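PDB 5DX9: trehalose-6-phosphate phosphatase from Cryptococcus neoformans, which is a phosphatase of the HAD clan, holding a magnesium ion and a bound glycan in a pocket between its core and a smaller cap. Local coordinates for residues W141-S146 / G177-E182; N26-L31 / L64-D69; S86-S91 / K136-W141. All coordinates share one frame; numbering follows the deposited sequence.

How the contacts relate
The three contacts surround one glycan pocket. Contact 2 comes first along the chain, then contact 3, then contact 1. Contact 2 belongs to the core, where a mixed, largely parallel sheet ends beside the magnesium ion. Contact 1 pairs strands 139-142 and 180-185 of the cap's antiparallel sheet and the turns beyond, about 16 Å from contact 2 between centres. Contact 3 joins the two parts, its centre about 11 Å from that of contact 2 and 15 Å from that of contact 1: segment 86-91 leaves strand 84-87, beside strand 60-65 of contact 2, while segment 136-141 enters strand 139-142, which contact 1 also uses. All three line G6P; contacts 1 and 2 also reach GLC.

Contact 1 of 3, residues W141-S146 / G177-E182; sequences WHYRNS and GKKNLE. With GLC (alpha-D-glucopyranose), chain B; G6P (6-O-phosphono-alpha-D-glucopyranose), chain C.
W141 pairs with L181 through both backbone bonds of an antiparallel hydrogen-bonded pair, W141 N to L181 O at 2.7 Å and L181 N to W141 O at 2.9 Å. Their side chains share one face of the sheet, where both touch C155 of helix 148-166 and F120 of helix 112-125. H142 and N180 follow as a non-hydrogen-bonded pair on the other face, side by side and pointing the same way, with imidazole and amide planes 84° apart. This is the face that meets the sugars: N180 ND2 donates to GLC O2 at 2.6 Å, while H142 ND1 shares a water with K179 O and GLC O3. E133 holds the opposite nitrogen of H142, NE2.

The sheet is the antiparallel one of the cap, and G177-N180 is the type II turn of the hairpin joining strands 172-177 and 180-185. At that turn Y143 N bonds K179 O almost straight, at 3.3 Å. With chi1 at 65°, CG between the backbone N and the carbonyl carbon, the Y143 ring lies across the turn: K179 O sits over one face near the rim, Y143 CE1 is 3.7 Å from K179 CD, and a water links OH to G177 O.

R144 starts with CG anti to the backbone N and bends at chi3 (-63°), which brings the guanidinium round to the sugar. R144 NE donates to GLC O3 at 2.7 Å; NH2 adds a weak bond to the same oxygen. K179 CG covers one guanidinium face, 3.6 Å from R144 CZ, while the K179 amine goes off to E152. From the turn, K178 O accepts from both GLC O2 and GLC O3, and farther along strand 180-185, E182 OE2 accepts from G6P O4 at 2.6 Å.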
loop_
_atom_site.group_PDB
_atom_site.type_symbol
_atom_site.label_atom_id
_atom_site.label_comp_id
_atom_site.label_asym_id
_atom_site.label_seq_id
_atom_site.Cartn_x
_atom_site.Cartn_y
_atom_site.Cartn_z
ATOM N N TRP A 141 12.259 -9.776 -8.526
ATOM C CA TRP A 141 12.668 -10.400 -9.776
ATOM C C TRP A 141 11.519 -10.342 -10.777
ATOM O O TRP A 141 10.441 -10.881 -10.526
ATOM C CB TRP A 141 13.107 -11.849 -9.545
ATOM C CG TRP A 141 13.586 -12.544 -10.791
ATOM C CD1 TRP A 141 14.735 -12.285 -11.487
ATOM C CD2 TRP A 141 12.938 -13.626 -11.477
ATOM N NE1 TRP A 141 14.836 -13.133 -12.564
ATOM C CE2 TRP A 141 13.746 -13.960 -12.583
ATOM C CE3 TRP A 141 11.751 -14.333 -11.269
ATOM C CZ2 TRP A 141 13.406 -14.979 -13.474
ATOM C CZ3 TRP A 141 11.414 -15.340 -12.158
ATOM C CH2 TRP A 141 12.238 -15.653 -13.245
ATOM N N HIS A 142 11.753 -9.675 -11.904
ATOM C CA HIS A 142 10.740 -9.532 -12.941
ATOM C C HIS A 142 10.925 -10.557 -14.051
ATOM O O HIS A 142 12.050 -10.823 -14.470
ATOM C CB HIS A 142 10.782 -8.128 -13.544
ATOM C CG HIS A 142 10.505 -7.033 -12.566
ATOM N ND1 HIS A 142 9.229 -6.664 -12.203
ATOM C CD2 HIS A 142 11.342 -6.208 -11.886
ATOM C CE1 HIS A 142 9.288 -5.669 -11.336
ATOM N NE2 HIS A 142 10.557 -5.375 -11.127
ATOM N N TYR A 143 9.825 -11.123 -14.539
ATOM C CA TYR A 143 9.891 -12.014 -15.694
ATOM C C TYR A 143 8.784 -11.697 -16.697
ATOM O O TYR A 143 8.467 -12.523 -17.552
ATOM C CB TYR A 143 9.812 -13.483 -15.258
ATOM C CG TYR A 143 8.498 -13.868 -14.621
ATOM C CD1 TYR A 143 7.452 -14.376 -15.383
ATOM C CD2 TYR A 143 8.301 -13.721 -13.255
ATOM C CE1 TYR A 143 6.246 -14.725 -14.803
ATOM C CE2 TYR A 143 7.101 -14.066 -12.665
ATOM C CZ TYR A 143 6.076 -14.569 -13.442
ATOM O OH TYR A 143 4.881 -14.910 -12.846
ATOM N N ARG A 144 8.209 -10.500 -16.601
ATOM C CA ARG A 144 7.117 -10.109 -17.489
ATOM C C ARG A 144 7.554 -10.064 -18.953
ATOM O O ARG A 144 6.739 -10.251 -19.857
ATOM C CB ARG A 144 6.543 -8.747 -17.082
ATOM C CG ARG A 144 5.422 -8.259 -17.998
ATOM C CD ARG A 144 4.840 -6.924 -17.544
ATOM N NE ARG A 144 4.225 -7.032 -16.226
ATOM C CZ ARG A 144 3.026 -7.559 -15.997
ATOM N NH1 ARG A 144 2.302 -8.027 -17.002
ATOM N NH2 ARG A 144 2.556 -7.622 -14.759
ATOM N N ASN A 145 8.837 -9.821 -19.189
ATOM C CA ASN A 145 9.339 -9.738 -20.554
ATOM C C ASN A 145 10.222 -10.923 -20.921
ATOM O O ASN A 145 11.019 -10.855 -21.857
ATOM C CB ASN A 145 10.089 -8.423 -20.760
ATOM C CG ASN A 145 9.179 -7.215 -20.627
ATOM O OD1 ASN A 145 8.095 -7.174 -21.209
ATOM N ND2 ASN A 145 9.608 -6.231 -19.843
ATOM N N SER A 146 10.072 -12.014 -20.176
ATOM C CA SER A 146 10.678 -13.281 -20.554
ATOM C C SER A 146 9.727 -14.018 -21.489
ATOM O O SER A 146 8.606 -13.564 -21.717
ATOM C CB SER A 146 10.985 -14.133 -19.320
ATOM O OG SER A 146 11.847 -13.445 -18.431
ATOM N N GLY A 177 3.973 -11.584 -7.030
ATOM C CA GLY A 177 3.351 -10.407 -7.595
ATOM C C GLY A 177 2.909 -10.627 -9.025
ATOM O O GLY A 177 2.893 -11.755 -9.514
ATOM N N LYS A 178 2.541 -9.539 -9.694
ATOM C CA LYS A 178 2.097 -9.608 -11.079
ATOM C C LYS A 178 3.294 -9.775 -11.999
ATOM O O LYS A 178 3.980 -8.816 -12.329
ATOM C CB LYS A 178 1.289 -8.364 -11.453
ATOM C CG LYS A 178 0.068 -8.153 -10.574
ATOM C CD LYS A 178 -0.932 -7.188 -11.190
ATOM C CE LYS A 178 -2.248 -7.206 -10.410
ATOM N NZ LYS A 178 -3.195 -6.142 -10.864
ATOM N N LYS A 179 3.535 -11.016 -12.401
ATOM C CA LYS A 179 4.681 -11.356 -13.230
ATOM C C LYS A 179 5.986 -10.995 -12.530
ATOM O O LYS A 179 6.925 -10.521 -13.164
ATOM C CB LYS A 179 4.596 -10.654 -14.584
ATOM C CG LYS A 179 3.395 -11.057 -15.437
ATOM C CD LYS A 179 3.432 -12.537 -15.795
ATOM C CE LYS A 179 2.162 -12.968 -16.512
ATOM N NZ LYS A 179 2.051 -14.452 -16.568
ATOM N N ASN A 180 6.028 -11.196 -11.217
ATOM C CA ASN A 180 7.265 -11.009 -10.471
ATOM C C ASN A 180 7.315 -11.872 -9.220
ATOM O O ASN A 180 6.295 -12.401 -8.773
ATOM C CB ASN A 180 7.461 -9.523 -10.106
ATOM C CG ASN A 180 6.645 -9.077 -8.883
ATOM O OD1 ASN A 180 6.672 -9.703 -7.823
ATOM N ND2 ASN A 180 5.942 -7.962 -9.026
ATOM N N LEU A 181 8.513 -12.001 -8.660
ATOM C CA LEU A 181 8.693 -12.489 -7.300
ATOM C C LEU A 181 9.347 -11.390 -6.472
ATOM O O LEU A 181 10.235 -10.689 -6.957
ATOM C CB LEU A 181 9.553 -13.750 -7.267
ATOM C CG LEU A 181 8.925 -15.075 -7.680
ATOM C CD1 LEU A 181 9.907 -16.212 -7.425
ATOM C CD2 LEU A 181 7.613 -15.307 -6.946
ATOM N N GLU A 182 8.911 -11.237 -5.226
ATOM C CA GLU A 182 9.519 -10.258 -4.338
ATOM C C GLU A 182 9.721 -10.828 -2.942
ATOM O O GLU A 182 8.901 -11.599 -2.448
ATOM C CB GLU A 182 8.666 -8.993 -4.267
ATOM C CG GLU A 182 9.367 -7.825 -3.593
ATOM C CD GLU A 182 8.571 -6.540 -3.683
ATOM O OE1 GLU A 182 9.129 -5.467 -3.354
ATOM O OE2 GLU A 182 7.388 -6.603 -4.085
HETATM C C1 GLC B . 4.905 -3.999 -11.000
HETATM C C2 GLC B . 4.810 -5.292 -11.811
HETATM C C3 GLC B . 5.684 -5.222 -13.056
HETATM C C4 GLC B . 5.398 -3.966 -13.868
HETATM C C5 GLC B . 5.481 -2.723 -12.986
HETATM C C6 GLC B . 5.014 -1.467 -13.720
HETATM O O2 GLC B . 5.194 -6.404 -10.980
HETATM O O3 GLC B . 5.445 -6.374 -13.871
HETATM O O4 GLC B . 6.341 -3.905 -14.949
HETATM O O5 GLC B . 4.659 -2.863 -11.830
HETATM O O6 GLC B . 3.730 -1.692 -14.317
HETATM C C1 G6P C . 6.242 -2.819 -9.441
HETATM C C2 G6P C . 7.648 -2.567 -8.912
HETATM C C3 G6P C . 8.113 -3.689 -8.005
HETATM C C4 G6P C . 7.167 -3.839 -6.831
HETATM C C5 G6P C . 5.670 -3.803 -7.194
HETATM C C6 G6P C . 4.832 -3.139 -6.084
HETATM O O1 G6P C . 6.191 -3.903 -10.371
HETATM O O2 G6P C . 8.540 -2.414 -10.014
HETATM O O3 G6P C . 9.405 -3.385 -7.461
HETATM O O4 G6P C . 7.538 -5.083 -6.221
HETATM O O5 G6P C . 5.328 -3.049 -8.367
HETATM O O6 G6P C . 4.243 -1.896 -6.541
HETATM P P G6P C . 2.873 -1.311 -5.881
HETATM O O1P G6P C . 2.791 0.295 -5.921
HETATM O O2P G6P C . 1.719 -1.840 -6.642
HETATM O O3P G6P C . 2.828 -1.843 -4.363
HETATM O O HOH W 1 7.504 -8.167 -13.672
HETATM O O HOH W 2 4.230 -14.083 -10.301
#

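Contact 2 of 3, residues N26-L31 / L64-D69; sequences NYDGTL and LISGRD. Unlike the reference sequence in segment 26-31: N26 (reference Asp). With MG (magnesium ion), chain D; G6P (6-O-phosphono-alpha-D-glucopyranose), chain C; GLC (alpha-D-glucopyranose), chain B.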
loop_
_atom_site.group_PDB
_atom_site.type_symbol
_atom_site.label_atom_id
_atom_site.label_comp_id
_atom_site.label_asym_id
_atom_site.label_seq_id
_atom_site.Cartn_x
_atom_site.Cartn_y
_atom_site.Cartn_z
ATOM N N ASN A 26 -2.581 2.910 -3.369
ATOM C CA ASN A 26 -1.520 2.104 -3.962
ATOM C C ASN A 26 -1.120 2.776 -5.265
ATOM O O ASN A 26 -1.861 3.621 -5.773
ATOM C CB ASN A 26 -1.981 0.663 -4.196
ATOM C CG ASN A 26 -0.899 -0.209 -4.813
ATOM O OD1 ASN A 26 -1.008 -0.634 -5.958
ATOM N ND2 ASN A 26 0.144 -0.481 -4.051
ATOM N N TYR A 27 0.042 2.434 -5.813
ATOM C CA TYR A 27 0.437 3.070 -7.064
ATOM C C TYR A 27 0.239 2.185 -8.283
ATOM O O TYR A 27 -0.697 2.387 -9.050
ATOM C CB TYR A 27 1.889 3.537 -7.032
ATOM C CG TYR A 27 2.208 4.317 -8.287
ATOM C CD1 TYR A 27 1.561 5.519 -8.551
ATOM C CD2 TYR A 27 3.117 3.842 -9.225
ATOM C CE1 TYR A 27 1.822 6.236 -9.697
ATOM C CE2 TYR A 27 3.390 4.558 -10.380
ATOM C CZ TYR A 27 2.737 5.757 -10.608
ATOM O OH TYR A 27 2.979 6.485 -11.745
ATOM N N ASP A 28 1.135 1.224 -8.477
ATOM C CA ASP A 28 1.082 0.380 -9.665
ATOM C C ASP A 28 -0.226 -0.396 -9.713
ATOM O O ASP A 28 -0.639 -0.985 -8.717
ATOM C CB ASP A 28 2.275 -0.579 -9.701
ATOM C CG ASP A 28 3.601 0.150 -9.734
ATOM O OD1 ASP A 28 3.867 0.841 -10.739
ATOM O OD2 ASP A 28 4.372 0.032 -8.758
ATOM N N GLY A 29 -0.875 -0.381 -10.874
ATOM C CA GLY A 29 -2.131 -1.085 -11.063
ATOM C C GLY A 29 -3.311 -0.406 -10.388
ATOM O O GLY A 29 -4.460 -0.815 -10.560
ATOM N N THR A 30 -3.031 0.639 -9.618
ATOM C CA THR A 30 -4.080 1.323 -8.876
ATOM C C THR A 30 -4.259 2.763 -9.337
ATOM O O THR A 30 -5.371 3.187 -9.635
ATOM C CB THR A 30 -3.797 1.309 -7.369
ATOM O OG1 THR A 30 -3.822 -0.044 -6.893
ATOM C CG2 THR A 30 -4.849 2.124 -6.628
ATOM N N LEU A 31 -3.162 3.512 -9.387
ATOM C CA LEU A 31 -3.193 4.883 -9.886
ATOM C C LEU A 31 -2.684 4.953 -11.317
ATOM O O LEU A 31 -2.873 5.952 -12.014
ATOM C CB LEU A 31 -2.366 5.802 -8.988
ATOM C CG LEU A 31 -3.060 6.244 -7.701
ATOM C CD1 LEU A 31 -2.183 7.196 -6.913
ATOM C CD2 LEU A 31 -4.397 6.890 -8.027
ATOM N N LEU A 64 0.704 7.583 -0.384
ATOM C CA LEU A 64 0.875 6.466 -1.296
ATOM C C LEU A 64 1.475 5.316 -0.500
ATOM O O LEU A 64 2.428 5.510 0.254
ATOM C CB LEU A 64 1.770 6.836 -2.480
ATOM C CG LEU A 64 1.300 7.978 -3.381
ATOM C CD1 LEU A 64 2.187 8.073 -4.612
ATOM C CD2 LEU A 64 -0.154 7.796 -3.779
ATOM N N ILE A 65 0.898 4.129 -0.640
ATOM C CA ILE A 65 1.426 2.946 0.026
ATOM C C ILE A 65 1.771 1.920 -1.037
ATOM O O ILE A 65 0.886 1.328 -1.655
ATOM C CB ILE A 65 0.430 2.365 1.045
ATOM C CG1 ILE A 65 0.053 3.437 2.072
ATOM C CG2 ILE A 65 1.019 1.145 1.737
ATOM C CD1 ILE A 65 -0.811 2.932 3.209
ATOM N N SER A 66 3.066 1.725 -1.259
ATOM C CA SER A 66 3.530 0.979 -2.419
ATOM C C SER A 66 4.675 0.025 -2.098
ATOM O O SER A 66 5.320 0.139 -1.058
ATOM C CB SER A 66 3.962 1.955 -3.514
ATOM O OG SER A 66 4.475 1.268 -4.637
ATOM N N GLY A 67 4.916 -0.922 -2.998
ATOM C CA GLY A 67 6.059 -1.808 -2.879
ATOM C C GLY A 67 7.267 -1.174 -3.537
ATOM O O GLY A 67 8.385 -1.685 -3.450
ATOM N N ARG A 68 7.028 -0.050 -4.205
ATOM C CA ARG A 68 8.079 0.705 -4.868
ATOM C C ARG A 68 9.151 1.201 -3.900
ATOM O O ARG A 68 8.929 1.289 -2.686
ATOM C CB ARG A 68 7.480 1.897 -5.616
ATOM C CG ARG A 68 6.715 1.527 -6.870
ATOM C CD ARG A 68 7.653 1.238 -8.031
ATOM N NE ARG A 68 6.908 0.984 -9.261
ATOM C CZ ARG A 68 7.435 1.035 -10.478
ATOM N NH1 ARG A 68 8.718 1.337 -10.634
ATOM N NH2 ARG A 68 6.679 0.792 -11.540
ATOM N N ASP A 69 10.312 1.523 -4.461
ATOM C CA ASP A 69 11.414 2.115 -3.718
ATOM C C ASP A 69 11.204 3.614 -3.561
ATOM O O ASP A 69 10.574 4.250 -4.407
ATOM C CB ASP A 69 12.738 1.838 -4.431
ATOM C CG ASP A 69 12.713 2.269 -5.884
ATOM O OD1 ASP A 69 12.050 1.586 -6.692
ATOM O OD2 ASP A 69 13.355 3.286 -6.221
HETATM MG MG MG D . -0.152 -2.262 -6.937
HETATM C C1 G6P C . 6.242 -2.819 -9.441
HETATM C C2 G6P C . 7.648 -2.567 -8.912
HETATM C C3 G6P C . 8.113 -3.689 -8.005
HETATM C C4 G6P C . 7.167 -3.839 -6.831
HETATM C C5 G6P C . 5.670 -3.803 -7.194
HETATM C C6 G6P C . 4.832 -3.139 -6.084
HETATM O O1 G6P C . 6.191 -3.903 -10.371
HETATM O O2 G6P C . 8.540 -2.414 -10.014
HETATM O O3 G6P C . 9.405 -3.385 -7.461
HETATM O O4 G6P C . 7.538 -5.083 -6.221
HETATM O O5 G6P C . 5.328 -3.049 -8.367
HETATM O O6 G6P C . 4.243 -1.896 -6.541
HETATM P P G6P C . 2.873 -1.311 -5.881
HETATM O O1P G6P C . 2.791 0.295 -5.921
HETATM O O2P G6P C . 1.719 -1.840 -6.642
HETATM O O3P G6P C . 2.828 -1.843 -4.363
HETATM C C1 GLC B . 4.905 -3.999 -11.000
HETATM C C2 GLC B . 4.810 -5.292 -11.811
HETATM C C3 GLC B . 5.684 -5.222 -13.056
HETATM C C4 GLC B . 5.398 -3.966 -13.868
HETATM C C5 GLC B . 5.481 -2.723 -12.986
HETATM C C6 GLC B . 5.014 -1.467 -13.720
HETATM O O2 GLC B . 5.194 -6.404 -10.980
HETATM O O3 GLC B . 5.445 -6.374 -13.871
HETATM O O4 GLC B . 6.341 -3.905 -14.949
HETATM O O5 GLC B . 4.659 -2.863 -11.830
HETATM O O6 GLC B . 3.730 -1.692 -14.317
HETATM O O HOH W 3 0.100 -3.775 -8.364
HETATM O O HOH W 4 -0.104 -3.209 -5.117
#
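The amide nitrogen of N26, ND2, donates across the contact to I65 O at 3.1 Å and to G6P O3P at 3.0 Å, so one amide ties the end of strand 60-65 to the phosphate. G67 N adds a bond to G6P O3P at 2.7 Å. N26 OD1 binds magnesium at 2.1 Å and accepts from T30 OG1 on a lone pair. D28 O, G6P O2P, D212 and two waters complete the metal site. D28 N bonds G6P O1P at 3.2 Å; S66 OG approaches the same oxygen so closely that its distance is doubtful. S66 OG also accepts from R68 N, an ST turn. N26-T30 occupies HAD motif I, DxDGT but for N26, where the reference has Asp; S66 probably takes the place of the motif II serine.

R68 holds D28 side-on in a salt bridge, NE to OD2 at 2.8 Å on the syn lone pair and NH2 to OD1 at 2.9 Å, the two planes 32° apart. A bend at chi2 (-79°) brings the guanidinium edge to the carboxylate, leaving G6P O2 over the centre of one guanidinium face. P38 O takes a further bond from NH2, and F72 makes a cation-pi contact.

Behind the site L31 meets L64 beside F25. Strands 21-25 and 60-65 run parallel as neighbours, with helix 190-200 packed on I65 and helix 70-77 on L64 and R68.

Contact 3 of 3, residues S86-S91 / K136-W141; sequences SAEHGS and KASITW. With G6P (6-O-phosphono-alpha-D-glucopyranose), chain C.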
loop_
_atom_site.group_PDB
_atom_site.type_symbol
_atom_site.label_atom_id
_atom_site.label_comp_id
_atom_site.label_asym_id
_atom_site.label_seq_id
_atom_site.Cartn_x
_atom_site.Cartn_y
_atom_site.Cartn_z
ATOM N N SER A 86 4.878 5.923 1.382
ATOM C CA SER A 86 5.349 4.702 2.017
ATOM C C SER A 86 5.924 3.778 0.948
ATOM O O SER A 86 5.262 3.481 -0.047
ATOM C CB SER A 86 4.222 4.016 2.787
ATOM O OG SER A 86 4.713 2.930 3.553
ATOM N N ALA A 87 7.162 3.339 1.146
ATOM C CA ALA A 87 7.868 2.591 0.115
ATOM C C ALA A 87 8.253 1.195 0.576
ATOM O O ALA A 87 8.439 0.949 1.767
ATOM C CB ALA A 87 9.107 3.354 -0.333
ATOM N N GLU A 88 8.363 0.287 -0.389
ATOM C CA GLU A 88 8.826 -1.075 -0.148
ATOM C C GLU A 88 7.976 -1.795 0.894
ATOM O O GLU A 88 8.498 -2.427 1.815
ATOM C CB GLU A 88 10.301 -1.062 0.266
ATOM C CG GLU A 88 11.180 -0.279 -0.707
ATOM C CD GLU A 88 12.655 -0.613 -0.593
ATOM O OE1 GLU A 88 12.986 -1.772 -0.270
ATOM O OE2 GLU A 88 13.485 0.288 -0.833
ATOM N N HIS A 89 6.660 -1.681 0.739
ATOM C CA HIS A 89 5.704 -2.439 1.540
ATOM C C HIS A 89 5.729 -2.072 3.017
ATOM O O HIS A 89 5.550 -2.929 3.882
ATOM C CB HIS A 89 5.956 -3.939 1.368
ATOM C CG HIS A 89 5.824 -4.405 -0.047
ATOM N ND1 HIS A 89 4.609 -4.717 -0.617
ATOM C CD2 HIS A 89 6.754 -4.596 -1.014
ATOM C CE1 HIS A 89 4.795 -5.087 -1.873
ATOM N NE2 HIS A 89 6.089 -5.021 -2.137
ATOM N N GLY A 90 5.942 -0.793 3.303
ATOM C CA GLY A 90 5.874 -0.310 4.670
ATOM C C GLY A 90 7.173 -0.445 5.437
ATOM O O GLY A 90 7.184 -0.391 6.669
ATOM N N SER A 91 8.273 -0.624 4.712
ATOM C CA SER A 91 9.589 -0.659 5.337
ATOM C C SER A 91 10.154 0.758 5.435
ATOM O O SER A 91 11.119 1.007 6.159
ATOM C CB SER A 91 10.535 -1.566 4.552
ATOM O OG SER A 91 10.752 -1.059 3.251
ATOM N N LYS A 136 16.132 -1.076 -1.275
ATOM C CA LYS A 136 16.830 -0.846 -0.017
ATOM C C LYS A 136 16.517 -1.899 1.042
ATOM O O LYS A 136 17.391 -2.267 1.823
ATOM C CB LYS A 136 16.507 0.551 0.514
ATOM C CG LYS A 136 16.916 1.664 -0.444
ATOM C CD LYS A 136 16.943 3.028 0.230
ATOM C CE LYS A 136 17.415 4.103 -0.743
ATOM N NZ LYS A 136 17.470 5.457 -0.121
ATOM N N ALA A 137 15.282 -2.391 1.069
ATOM C CA ALA A 137 14.892 -3.391 2.060
ATOM C C ALA A 137 14.118 -4.552 1.435
ATOM O O ALA A 137 13.584 -5.404 2.143
ATOM C CB ALA A 137 14.068 -2.744 3.166
ATOM N N SER A 138 14.060 -4.580 0.108
ATOM C CA SER A 138 13.367 -5.648 -0.604
ATOM C C SER A 138 14.001 -5.892 -1.966
ATOM O O SER A 138 14.721 -5.044 -2.483
ATOM C CB SER A 138 11.882 -5.312 -0.768
ATOM O OG SER A 138 11.707 -4.100 -1.485
ATOM N N ILE A 139 13.723 -7.052 -2.548
ATOM C CA ILE A 139 14.254 -7.376 -3.863
ATOM C C ILE A 139 13.182 -7.999 -4.750
ATOM O O ILE A 139 12.471 -8.914 -4.336
ATOM C CB ILE A 139 15.448 -8.344 -3.771
ATOM C CG1 ILE A 139 16.486 -7.832 -2.770
ATOM C CG2 ILE A 139 16.057 -8.557 -5.152
ATOM C CD1 ILE A 139 17.580 -8.838 -2.452
ATOM N N THR A 140 13.082 -7.502 -5.975
ATOM C CA THR A 140 12.079 -7.983 -6.913
ATOM C C THR A 140 12.719 -8.588 -8.153
ATOM O O THR A 140 13.612 -7.991 -8.750
ATOM C CB THR A 140 11.133 -6.856 -7.348
ATOM O OG1 THR A 140 10.513 -6.280 -6.193
ATOM C CG2 THR A 140 10.064 -7.393 -8.289
ATOM N N TRP A 141 12.259 -9.776 -8.526
ATOM C CA TRP A 141 12.668 -10.400 -9.776
ATOM C C TRP A 141 11.519 -10.342 -10.777
ATOM O O TRP A 141 10.441 -10.881 -10.526
ATOM C CB TRP A 141 13.107 -11.849 -9.545
ATOM C CG TRP A 141 13.586 -12.544 -10.791
ATOM C CD1 TRP A 141 14.735 -12.285 -11.487
ATOM C CD2 TRP A 141 12.938 -13.626 -11.477
ATOM N NE1 TRP A 141 14.836 -13.133 -12.564
ATOM C CE2 TRP A 141 13.746 -13.960 -12.583
ATOM C CE3 TRP A 141 11.751 -14.333 -11.269
ATOM C CZ2 TRP A 141 13.406 -14.979 -13.474
ATOM C CZ3 TRP A 141 11.414 -15.340 -12.158
ATOM C CH2 TRP A 141 12.238 -15.653 -13.245
HETATM C C1 G6P C . 6.242 -2.819 -9.441
HETATM C C2 G6P C . 7.648 -2.567 -8.912
HETATM C C3 G6P C . 8.113 -3.689 -8.005
HETATM C C4 G6P C . 7.167 -3.839 -6.831
HETATM C C5 G6P C . 5.670 -3.803 -7.194
HETATM C C6 G6P C . 4.832 -3.139 -6.084
HETATM O O1 G6P C . 6.191 -3.903 -10.371
HETATM O O2 G6P C . 8.540 -2.414 -10.014
HETATM O O3 G6P C . 9.405 -3.385 -7.461
HETATM O O4 G6P C . 7.538 -5.083 -6.221
HETATM O O5 G6P C . 5.328 -3.049 -8.367
HETATM O O6 G6P C . 4.243 -1.896 -6.541
HETATM P P G6P C . 2.873 -1.311 -5.881
HETATM O O1P G6P C . 2.791 0.295 -5.921
HETATM O O2P G6P C . 1.719 -1.840 -6.642
HETATM O O3P G6P C . 2.828 -1.843 -4.363
#
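The E88 carboxylate is met by two backbone N-H groups on its syn side and by S138 from above its plane. A137 N reaches E88 OE1 at 2.7 Å, 24° out of plane, and S138 OG donates to the same oxygen at 2.9 Å from the opposite face. K136 N donates to E88 OE2 at 3.0 Å. Two successive backbone N-H groups and a hydroxyl thus share one buried carboxylate, which should suit a negative charge. The H89 imidazole has G6P O4 at its edge and bonds E182 through NE2.

E88 gets there with CG anti to the carbonyl carbon (chi1 -52°) and an extended chain beyond CG that carries the carboxylate to the K136-S138 backbone. Its backbone has positive phi, as do H89 and G90, and the chain curls round enough for S91 OG to donate to E88 O at 3.0 Å. S91 OG also packs against A137 CB at 3.7 Å. The aliphatic start of K136 lies against E88, K136 CB 3.3 Å from E88 OE2.

This bridges core and cap. Segment 86-91 leaves strand 84-87, which lies beside strand 60-65 in the core sheet and leads on to strand 92-94, whose F92 touches K136 and A137. Segment 136-141 runs from the turn after strand 131-134 into strand 139-142 of the cap sheet, with helix 112-125 packed against I139 and strand 180-185 alongside T140.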